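Local atomic coordinates of ATP-dependent DNA helicase PIF1 (Candida albicans, PDB entry 7OTJ), a protein that probably couples ATP hydrolysis to the 5'-3' unwinding of DNA, G-quadruplexes included, and so helps keep the nuclear and mitochondrial genomes stable. Residues A[19-25]-A[180-186]; A[145-150]-A[167-171]; A[204-208]-A[498-502]. All coordinates share one frame. Residues are numbered along the deposited sequence.

Contact 1 of 3, residues A[19-25]-A[180-186]; sequences VSLFYTG and IQRTITL
Strands 21-25 and 182-186 run parallel, their axes 4.5 Å apart at closest approach and inclined by 24°; Phe22 is level with Thr183 and Thr24 with Thr185. The ladder runs Phe22 N to Arg182 O (3.0 Å), Ile184 N to Phe22 O (3.2 Å), Thr24 N to Ile184 O (2.7 Å) and Leu186 N to Thr24 O (2.8 Å). Just before these residues in the chain, Gln181 N donates to Ser20 O (2.8 Å), and the Gln181 side chain (chi1 m, chi2 t) returns its OE1 to Ser20 N at 3.1 Å, so the side-chain amide adds a second bond.

Leu21, Tyr23, Ile184 and Leu186 share one face. Leu21 (p, p) brings CD2 to 4.3 Å from Ile184 CD1, Ile184 (m, t) sets its CB 4.2 Å from Tyr23 CB, Leu186 (m, t) has CD1 4.5 Å from Tyr23 CD1, and Tyr23 (chi1 p) stands over helices 6-16 and 31-45, its OH bonded to Lys31 O. This is the first RecA-like domain, whose first strand, 21-25, feeds the P-loop, with 182-186 as the outermost strand beside it. On the other face Phe22 (t) lies with CB 4.0 Å from CG2 of Ile180 (m, m) and CD2 3.8 Å from Thr183 CG2, and its ring meets Trp176 edge-to-face. Beta-branched Thr183, Thr185 (both m) and Thr24 (t) suit extended backbone; Thr24 CG2 is 3.5 Å from Thr185 OG1, while Thr24 OG1 bonds Gly143 O. Gly25, at phi/psi 153/163, turns into the P-loop where a CB would strike Leu186 O.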
loop_
_atom_site.group_PDB
_atom_site.type_symbol
_atom_site.label_atom_id
_atom_site.label_comp_id
_atom_site.label_asym_id
_atom_site.label_seq_id
_atom_site.Cartn_x
_atom_site.Cartn_y
_atom_site.Cartn_z
ATOM N N VAL A 19 -1.629 13.748 -22.054
ATOM C CA VAL A 19 -2.199 12.499 -22.542
ATOM C C VAL A 19 -2.537 11.590 -21.368
ATOM O O VAL A 19 -1.729 11.410 -20.448
ATOM C CB VAL A 19 -1.228 11.807 -23.509
ATOM C CG1 VAL A 19 -1.855 10.535 -24.061
ATOM C CG2 VAL A 19 -0.834 12.754 -24.629
ATOM N N SER A 20 -3.727 10.997 -21.408
ATOM C CA SER A 20 -4.086 9.952 -20.463
ATOM C C SER A 20 -3.402 8.660 -20.881
ATOM O O SER A 20 -3.530 8.223 -22.030
ATOM C CB SER A 20 -5.601 9.773 -20.406
ATOM O OG SER A 20 -6.206 10.835 -19.689
ATOM N N LEU A 21 -2.651 8.061 -19.962
ATOM C CA LEU A 21 -1.838 6.924 -20.351
ATOM C C LEU A 21 -1.634 5.977 -19.181
ATOM O O LEU A 21 -1.855 6.320 -18.014
ATOM C CB LEU A 21 -0.485 7.384 -20.910
ATOM C CG LEU A 21 0.460 8.245 -20.068
ATOM C CD1 LEU A 21 1.232 7.410 -19.029
ATOM C CD2 LEU A 21 1.426 8.965 -20.996
ATOM N N PHE A 22 -1.187 4.776 -19.528
ATOM C CA PHE A 22 -0.755 3.754 -18.589
ATOM C C PHE A 22 0.689 3.411 -18.915
ATOM O O PHE A 22 1.016 3.137 -20.073
ATOM C CB PHE A 22 -1.659 2.524 -18.696
ATOM C CG PHE A 22 -1.064 1.256 -18.135
ATOM C CD1 PHE A 22 -0.761 1.138 -16.788
ATOM C CD2 PHE A 22 -0.859 0.161 -18.957
ATOM C CE1 PHE A 22 -0.240 -0.037 -16.282
ATOM C CE2 PHE A 22 -0.344 -1.013 -18.459
ATOM C CZ PHE A 22 -0.036 -1.118 -17.121
ATOM N N TYR A 23 1.564 3.467 -17.921
ATOM C CA TYR A 23 2.938 3.057 -18.142
ATOM C C TYR A 23 3.284 1.919 -17.192
ATOM O O TYR A 23 2.865 1.908 -16.028
ATOM C CB TYR A 23 3.918 4.230 -18.030
ATOM C CG TYR A 23 4.170 4.801 -16.659
ATOM C CD1 TYR A 23 5.255 4.379 -15.901
ATOM C CD2 TYR A 23 3.361 5.807 -16.143
ATOM C CE1 TYR A 23 5.512 4.921 -14.656
ATOM C CE2 TYR A 23 3.611 6.354 -14.894
ATOM C CZ TYR A 23 4.689 5.908 -14.157
ATOM O OH TYR A 23 4.948 6.446 -12.915
ATOM N N THR A 24 3.985 0.924 -17.732
ATOM C CA THR A 24 4.204 -0.329 -17.028
ATOM C C THR A 24 5.662 -0.772 -17.088
ATOM O O THR A 24 6.523 -0.058 -17.620
ATOM C CB THR A 24 3.286 -1.405 -17.615
ATOM O OG1 THR A 24 3.188 -2.509 -16.708
ATOM C CG2 THR A 24 3.797 -1.878 -18.969
ATOM N N GLY A 25 5.940 -1.948 -16.555
ATOM C CA GLY A 25 7.283 -2.489 -16.490
ATOM C C GLY A 25 7.400 -3.435 -15.320
ATOM O O GLY A 25 6.597 -3.415 -14.388
ATOM N N ILE A 180 -7.421 5.350 -21.578
ATOM C CA ILE A 180 -5.991 5.131 -21.796
ATOM C C ILE A 180 -5.684 5.319 -23.273
ATOM O O ILE A 180 -6.241 4.629 -24.134
ATOM C CB ILE A 180 -5.575 3.737 -21.306
ATOM C CG1 ILE A 180 -5.789 3.614 -19.800
ATOM C CG2 ILE A 180 -4.125 3.433 -21.673
ATOM C CD1 ILE A 180 -5.018 4.633 -18.997
ATOM N N GLN A 181 -4.824 6.283 -23.579
ATOM C CA GLN A 181 -4.486 6.584 -24.962
ATOM C C GLN A 181 -3.146 6.009 -25.394
ATOM O O GLN A 181 -2.898 5.890 -26.599
ATOM C CB GLN A 181 -4.479 8.099 -25.185
ATOM C CG GLN A 181 -5.736 8.787 -24.693
ATOM C CD GLN A 181 -5.689 10.280 -24.919
ATOM O OE1 GLN A 181 -5.330 11.048 -24.022
ATOM N NE2 GLN A 181 -6.041 10.703 -26.131
ATOM N N ARG A 182 -2.282 5.659 -24.450
ATOM C CA ARG A 182 -0.933 5.236 -24.778
ATOM C C ARG A 182 -0.436 4.339 -23.658
ATOM O O ARG A 182 -0.803 4.516 -22.494
ATOM C CB ARG A 182 0.002 6.441 -24.965
ATOM C CG ARG A 182 1.213 6.166 -25.844
ATOM C CD ARG A 182 2.365 7.127 -25.548
ATOM N NE ARG A 182 3.374 7.132 -26.601
ATOM C CZ ARG A 182 4.224 6.141 -26.842
ATOM N NH1 ARG A 182 4.200 5.020 -26.137
ATOM N NH2 ARG A 182 5.115 6.274 -27.820
ATOM N N THR A 183 0.357 3.343 -24.029
ATOM C CA THR A 183 1.013 2.463 -23.075
ATOM C C THR A 183 2.512 2.515 -23.316
ATOM O O THR A 183 2.971 2.309 -24.444
ATOM C CB THR A 183 0.489 1.030 -23.188
ATOM O OG1 THR A 183 -0.920 1.021 -22.923
ATOM C CG2 THR A 183 1.193 0.112 -22.179
ATOM N N ILE A 184 3.271 2.786 -22.257
ATOM C CA ILE A 184 4.723 2.871 -22.324
ATOM C C ILE A 184 5.296 1.865 -21.339
ATOM O O ILE A 184 4.777 1.707 -20.229
ATOM C CB ILE A 184 5.234 4.293 -22.012
ATOM C CG1 ILE A 184 4.524 5.325 -22.889
ATOM C CG2 ILE A 184 6.735 4.375 -22.216
ATOM C CD1 ILE A 184 4.830 6.760 -22.516
ATOM N N THR A 185 6.353 1.173 -21.754
ATOM C CA THR A 185 6.965 0.111 -20.965
ATOM C C THR A 185 8.378 0.518 -20.575
ATOM O O THR A 185 9.222 0.754 -21.446
ATOM C CB THR A 185 6.976 -1.207 -21.741
ATOM O OG1 THR A 185 5.624 -1.622 -21.985
ATOM C CG2 THR A 185 7.720 -2.298 -20.950
ATOM N N LEU A 186 8.616 0.641 -19.272
ATOM C CA LEU A 186 9.969 0.754 -18.746
ATOM C C LEU A 186 10.636 -0.619 -18.735
ATOM O O LEU A 186 10.025 -1.616 -18.338
ATOM C CB LEU A 186 9.942 1.333 -17.332
ATOM C CG LEU A 186 9.507 2.782 -17.146
ATOM C CD1 LEU A 186 9.574 3.164 -15.675
ATOM C CD2 LEU A 186 10.382 3.700 -17.973
#

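Contact 2 of 3, residues A[145-150]-A[167-171]; sequences FYQLPP and VFFAF. With ALF (tetrafluoroaluminate ion), chain F.
Phe145 and Tyr146 have helix-like phi/psi (near -75/-8), after which Gln147 to Pro150 run extended; Val167 to Phe169 are extended too, and Ala170 and Phe171 begin a 3-10 turn. The closest CA pair is Pro150 with Val167, 6.8 Å apart. The QLPP sequence, following strand 138-143, matches motif III of superfamily 1 helicases, and 167-171 backs it with mainly apolar side chains and no hydrogen bond across. Phe145 (chi1 m) is the hub: the edge of Phe171 (chi1 p) meets its face, centroids 4.7 Å apart and planes at 88°, Ala170 CB sits by its rim, 4.0 Å from Phe145 CE1, and Phe169 CD2 lies 4.2 Å from Phe145 CD1. Phe169 (m) carries its ring across to the proline pair, with CE2 3.6 Å from Pro149 CB and CD2 4.0 Å from Pro150 CD. Val167 (t) brings CG1 to 4.2 Å from both Pro149 CB and Pro150 CD. Gln147 takes no part; it reaches the phosphate mimic, Gln147 NE2 donating to ALF F3 at 3.0 Å.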
loop_
_atom_site.group_PDB
_atom_site.type_symbol
_atom_site.label_atom_id
_atom_site.label_comp_id
_atom_site.label_asym_id
_atom_site.label_seq_id
_atom_site.Cartn_x
_atom_site.Cartn_y
_atom_site.Cartn_z
ATOM N N PHE A 145 0.619 -5.675 -14.413
ATOM C CA PHE A 145 -0.456 -6.651 -14.279
ATOM C C PHE A 145 0.047 -8.078 -14.049
ATOM O O PHE A 145 -0.770 -8.954 -13.745
ATOM C CB PHE A 145 -1.384 -6.597 -15.498
ATOM C CG PHE A 145 -2.254 -5.362 -15.543
ATOM C CD1 PHE A 145 -3.328 -5.217 -14.675
ATOM C CD2 PHE A 145 -2.002 -4.348 -16.456
ATOM C CE1 PHE A 145 -4.129 -4.083 -14.714
ATOM C CE2 PHE A 145 -2.800 -3.214 -16.499
ATOM C CZ PHE A 145 -3.862 -3.080 -15.629
ATOM N N TYR A 146 1.355 -8.337 -14.173
ATOM C CA TYR A 146 1.901 -9.621 -13.734
ATOM C C TYR A 146 1.998 -9.711 -12.217
ATOM O O TYR A 146 2.318 -10.782 -11.689
ATOM C CB TYR A 146 3.286 -9.873 -14.350
ATOM C CG TYR A 146 3.240 -10.433 -15.756
ATOM C CD1 TYR A 146 2.464 -11.541 -16.052
ATOM C CD2 TYR A 146 3.960 -9.841 -16.788
ATOM C CE1 TYR A 146 2.410 -12.058 -17.334
ATOM C CE2 TYR A 146 3.909 -10.347 -18.075
ATOM C CZ TYR A 146 3.131 -11.456 -18.342
ATOM O OH TYR A 146 3.067 -11.972 -19.617
ATOM N N GLN A 147 1.730 -8.615 -11.519
ATOM C CA GLN A 147 1.701 -8.560 -10.068
ATOM C C GLN A 147 0.271 -8.854 -9.605
ATOM O O GLN A 147 -0.547 -9.372 -10.369
ATOM C CB GLN A 147 2.283 -7.228 -9.595
ATOM C CG GLN A 147 3.754 -7.057 -10.033
ATOM C CD GLN A 147 4.494 -5.943 -9.309
ATOM O OE1 GLN A 147 4.123 -5.547 -8.208
ATOM N NE2 GLN A 147 5.554 -5.439 -9.929
ATOM N N LEU A 148 -0.014 -8.639 -8.328
ATOM C CA LEU A 148 -1.235 -9.179 -7.739
ATOM C C LEU A 148 -2.485 -8.667 -8.456
ATOM O O LEU A 148 -2.579 -7.469 -8.750
ATOM C CB LEU A 148 -1.281 -8.844 -6.249
ATOM C CG LEU A 148 -0.329 -9.757 -5.463
ATOM C CD1 LEU A 148 -0.013 -9.233 -4.069
ATOM C CD2 LEU A 148 -0.914 -11.162 -5.389
ATOM N N PRO A 149 -3.443 -9.538 -8.769
ATOM C CA PRO A 149 -4.690 -9.104 -9.406
ATOM C C PRO A 149 -5.618 -8.466 -8.390
ATOM O O PRO A 149 -5.313 -8.463 -7.189
ATOM C CB PRO A 149 -5.269 -10.420 -9.943
ATOM C CG PRO A 149 -4.813 -11.429 -8.948
ATOM C CD PRO A 149 -3.415 -10.997 -8.574
ATOM N N PRO A 150 -6.740 -7.887 -8.826
ATOM C CA PRO A 150 -7.721 -7.373 -7.858
ATOM C C PRO A 150 -8.200 -8.471 -6.919
ATOM O O PRO A 150 -8.387 -9.618 -7.325
ATOM C CB PRO A 150 -8.864 -6.858 -8.744
ATOM C CG PRO A 150 -8.260 -6.646 -10.071
ATOM C CD PRO A 150 -7.170 -7.659 -10.217
ATOM N N VAL A 167 -12.705 -12.351 -11.642
ATOM C CA VAL A 167 -11.592 -11.406 -11.661
ATOM C C VAL A 167 -11.709 -10.566 -12.930
ATOM O O VAL A 167 -11.588 -11.081 -14.046
ATOM C CB VAL A 167 -10.236 -12.121 -11.585
ATOM C CG1 VAL A 167 -9.106 -11.113 -11.524
ATOM C CG2 VAL A 167 -10.187 -13.042 -10.376
ATOM N N PHE A 168 -11.980 -9.275 -12.757
ATOM C CA PHE A 168 -12.172 -8.330 -13.853
ATOM C C PHE A 168 -11.019 -7.330 -13.813
ATOM O O PHE A 168 -11.030 -6.390 -13.013
ATOM C CB PHE A 168 -13.530 -7.645 -13.736
ATOM C CG PHE A 168 -13.957 -6.936 -14.979
ATOM C CD1 PHE A 168 -14.113 -7.630 -16.168
ATOM C CD2 PHE A 168 -14.221 -5.576 -14.960
ATOM C CE1 PHE A 168 -14.512 -6.976 -17.321
ATOM C CE2 PHE A 168 -14.624 -4.919 -16.108
ATOM C CZ PHE A 168 -14.769 -5.619 -17.287
ATOM N N PHE A 169 -9.998 -7.562 -14.637
ATOM C CA PHE A 169 -8.821 -6.703 -14.608
ATOM C C PHE A 169 -9.155 -5.294 -15.100
ATOM O O PHE A 169 -10.137 -5.064 -15.814
ATOM C CB PHE A 169 -7.695 -7.303 -15.453
ATOM C CG PHE A 169 -7.060 -8.522 -14.847
ATOM C CD1 PHE A 169 -7.503 -9.789 -15.187
ATOM C CD2 PHE A 169 -6.020 -8.402 -13.937
ATOM C CE1 PHE A 169 -6.921 -10.920 -14.630
ATOM C CE2 PHE A 169 -5.434 -9.534 -13.377
ATOM C CZ PHE A 169 -5.886 -10.788 -13.724
ATOM N N ALA A 170 -8.288 -4.345 -14.738
ATOM C CA ALA A 170 -8.545 -2.952 -15.081
ATOM C C ALA A 170 -8.524 -2.741 -16.589
ATOM O O ALA A 170 -9.329 -1.966 -17.119
ATOM C CB ALA A 170 -7.519 -2.044 -14.404
ATOM N N PHE A 171 -7.621 -3.431 -17.295
ATOM C CA PHE A 171 -7.486 -3.267 -18.738
ATOM C C PHE A 171 -8.658 -3.834 -19.526
ATOM O O PHE A 171 -8.689 -3.675 -20.751
ATOM C CB PHE A 171 -6.179 -3.895 -19.235
ATOM C CG PHE A 171 -6.005 -5.352 -18.870
ATOM C CD1 PHE A 171 -6.631 -6.350 -19.601
ATOM C CD2 PHE A 171 -5.171 -5.719 -17.824
ATOM C CE1 PHE A 171 -6.449 -7.691 -19.274
ATOM C CE2 PHE A 171 -4.982 -7.049 -17.499
ATOM C CZ PHE A 171 -5.621 -8.037 -18.222
HETATM AL AL ALF F . 7.037 -2.430 -7.820
HETATM F F1 ALF F . 5.815 -1.140 -7.699
HETATM F F2 ALF F . 8.271 -3.717 -7.929
HETATM F F3 ALF F . 6.577 -2.639 -9.533
HETATM F F4 ALF F . 7.563 -2.177 -6.132
HETATM O O HOH W 1 5.106 -3.732 -7.154
#

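Contact 3 of 3, residues A[204-208]-A[498-502]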
loop_
_atom_site.group_PDB
_atom_site.type_symbol
_atom_site.label_atom_id
_atom_site.label_comp_id
_atom_site.label_asym_id
_atom_site.label_seq_id
_atom_site.Cartn_x
_atom_site.Cartn_y
_atom_site.Cartn_z
ATOM N N ASN A 204 11.621 -14.706 -15.124
ATOM C CA ASN A 204 11.056 -15.996 -15.506
ATOM C C ASN A 204 9.750 -16.279 -14.773
ATOM O O ASN A 204 8.912 -17.040 -15.271
ATOM C CB ASN A 204 12.065 -17.119 -15.224
ATOM C CG ASN A 204 13.229 -17.140 -16.211
ATOM O OD1 ASN A 204 13.102 -16.697 -17.350
ATOM N ND2 ASN A 204 14.367 -17.676 -15.773
ATOM N N LEU A 205 9.570 -15.704 -13.581
ATOM C CA LEU A 205 8.357 -15.951 -12.809
ATOM C C LEU A 205 7.123 -15.282 -13.409
ATOM O O LEU A 205 5.999 -15.682 -13.082
ATOM C CB LEU A 205 8.554 -15.476 -11.370
ATOM C CG LEU A 205 9.762 -16.047 -10.619
ATOM C CD1 LEU A 205 9.847 -15.420 -9.237
ATOM C CD2 LEU A 205 9.735 -17.586 -10.526
ATOM N N ARG A 206 7.311 -14.304 -14.301
ATOM C CA ARG A 206 6.213 -13.436 -14.725
ATOM C C ARG A 206 5.110 -14.218 -15.435
ATOM O O ARG A 206 3.932 -14.101 -15.082
ATOM C CB ARG A 206 6.759 -12.314 -15.608
ATOM C CG ARG A 206 7.691 -11.375 -14.852
ATOM C CD ARG A 206 8.358 -10.355 -15.758
ATOM N NE ARG A 206 7.418 -9.414 -16.359
ATOM C CZ ARG A 206 6.859 -8.394 -15.721
ATOM N NH1 ARG A 206 7.038 -8.208 -14.423
ATOM N NH2 ARG A 206 6.102 -7.537 -16.401
ATOM N N ASP A 207 5.467 -15.004 -16.452
ATOM C CA ASP A 207 4.472 -15.764 -17.203
ATOM C C ASP A 207 4.052 -17.062 -16.523
ATOM O O ASP A 207 3.172 -17.754 -17.048
ATOM C CB ASP A 207 4.974 -16.075 -18.617
ATOM C CG ASP A 207 6.345 -16.702 -18.623
ATOM O OD1 ASP A 207 7.214 -16.240 -17.852
ATOM O OD2 ASP A 207 6.562 -17.654 -19.401
ATOM N N GLY A 208 4.667 -17.433 -15.398
ATOM C CA GLY A 208 4.296 -18.625 -14.676
ATOM C C GLY A 208 5.154 -19.841 -14.974
ATOM O O GLY A 208 5.254 -20.734 -14.126
ATOM N N LYS A 498 3.455 -22.825 -6.863
ATOM C CA LYS A 498 3.072 -21.546 -6.278
ATOM C C LYS A 498 3.225 -20.367 -7.235
ATOM O O LYS A 498 2.806 -19.262 -6.882
ATOM C CB LYS A 498 3.902 -21.267 -5.017
ATOM C CG LYS A 498 3.790 -22.316 -3.930
ATOM C CD LYS A 498 2.393 -22.357 -3.342
ATOM C CE LYS A 498 2.259 -23.486 -2.328
ATOM N NZ LYS A 498 0.889 -23.538 -1.749
ATOM N N VAL A 499 3.836 -20.554 -8.404
ATOM C CA VAL A 499 4.121 -19.469 -9.344
ATOM C C VAL A 499 3.171 -19.597 -10.527
ATOM O O VAL A 499 3.288 -20.532 -11.329
ATOM C CB VAL A 499 5.577 -19.479 -9.824
ATOM C CG1 VAL A 499 5.866 -18.219 -10.643
ATOM C CG2 VAL A 499 6.536 -19.607 -8.656
ATOM N N ALA A 500 2.244 -18.652 -10.652
ATOM C CA ALA A 500 1.251 -18.711 -11.714
ATOM C C ALA A 500 0.857 -17.297 -12.127
ATOM O O ALA A 500 0.968 -16.351 -11.341
ATOM C CB ALA A 500 0.021 -19.513 -11.273
ATOM N N SER A 501 0.420 -17.159 -13.382
ATOM C CA SER A 501 -0.083 -15.902 -13.919
ATOM C C SER A 501 -1.437 -16.124 -14.573
ATOM O O SER A 501 -1.732 -17.212 -15.072
ATOM C CB SER A 501 0.875 -15.295 -14.945
ATOM O OG SER A 501 1.964 -14.657 -14.305
ATOM N N HIS A 502 -2.248 -15.069 -14.600
ATOM C CA HIS A 502 -3.586 -15.171 -15.161
ATOM C C HIS A 502 -3.530 -15.169 -16.683
ATOM O O HIS A 502 -2.721 -14.460 -17.291
ATOM C CB HIS A 502 -4.474 -14.031 -14.664
ATOM C CG HIS A 502 -5.942 -14.303 -14.815
ATOM N ND1 HIS A 502 -6.549 -14.458 -16.044
ATOM C CD2 HIS A 502 -6.921 -14.457 -13.891
ATOM C CE1 HIS A 502 -7.836 -14.694 -15.872
ATOM N NE2 HIS A 502 -8.090 -14.698 -14.575
#
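Val499, Ser501 and Gly208 carry most of this contact, which brings the loop after helix 196-204, in the first RecA-like domain, against the linker between strand 489-492 of the second RecA-like sheet and helix 503-511. Val499 points toward the other segment. Its CG1 lies 3.9 Å from Leu205 CB and 3.5 Å from Leu205 O, and its side chain also touches Ala476, as that of Leu205 touches Tyr477 and Leu480; a short branched residue fills the space between the turn and helix 475-481.

Gly208 closes the turn, its N bonding Leu205 O at 3.2 Å. Its positive phi (97°) suits a residue without a side chain, since at these backbone angles a CB would be jammed against Asp207 O. Gly208 CA lies 4.2 Å from Ala500 CA, so the backbones themselves meet. Ser501 points its CA-CB bond toward the turn; its OG is modelled 2.2 Å from Arg206 O, too close to interpret. Arg206 turns its CB away from the linker, and its guanidinium forms a salt bridge with Asp144. His502 caps the N-terminus of helix 503-511 through Lys504 N.

Gly208 O and Val499 O face each other as two acceptors at 3.4 Å. As modelled, the contact is held by van der Waals contact, with Leu205 CB to Val499 CG1 its apolar pair, and no cross-segment hydrogen bond can be assigned.

Overall arrangement
Contact 2 is nested along the chain inside the loop closed by contact 1, and contact 3 follows both. Contact 2 touches both others: contact 1, centres 16 Å apart, through Phe22 CZ and Phe145 CE2 (3.5 Å), and contact 3, 13 Å apart, through Phe169 CE1 and His502 CG (3.5 Å). Contacts 1 and 3, with centres 23 Å apart, come to about 4 Å at nearest atoms without touching. All three lie near the nucleotide site: Gly25 and the Arg206 side chain are each about 7 Å from the tetrafluoroaluminate, which Gln147 binds. By nearest atoms, the DNA is about 6 Å from contact 2, 8 Å from contact 3 and 18 Å from contact 1.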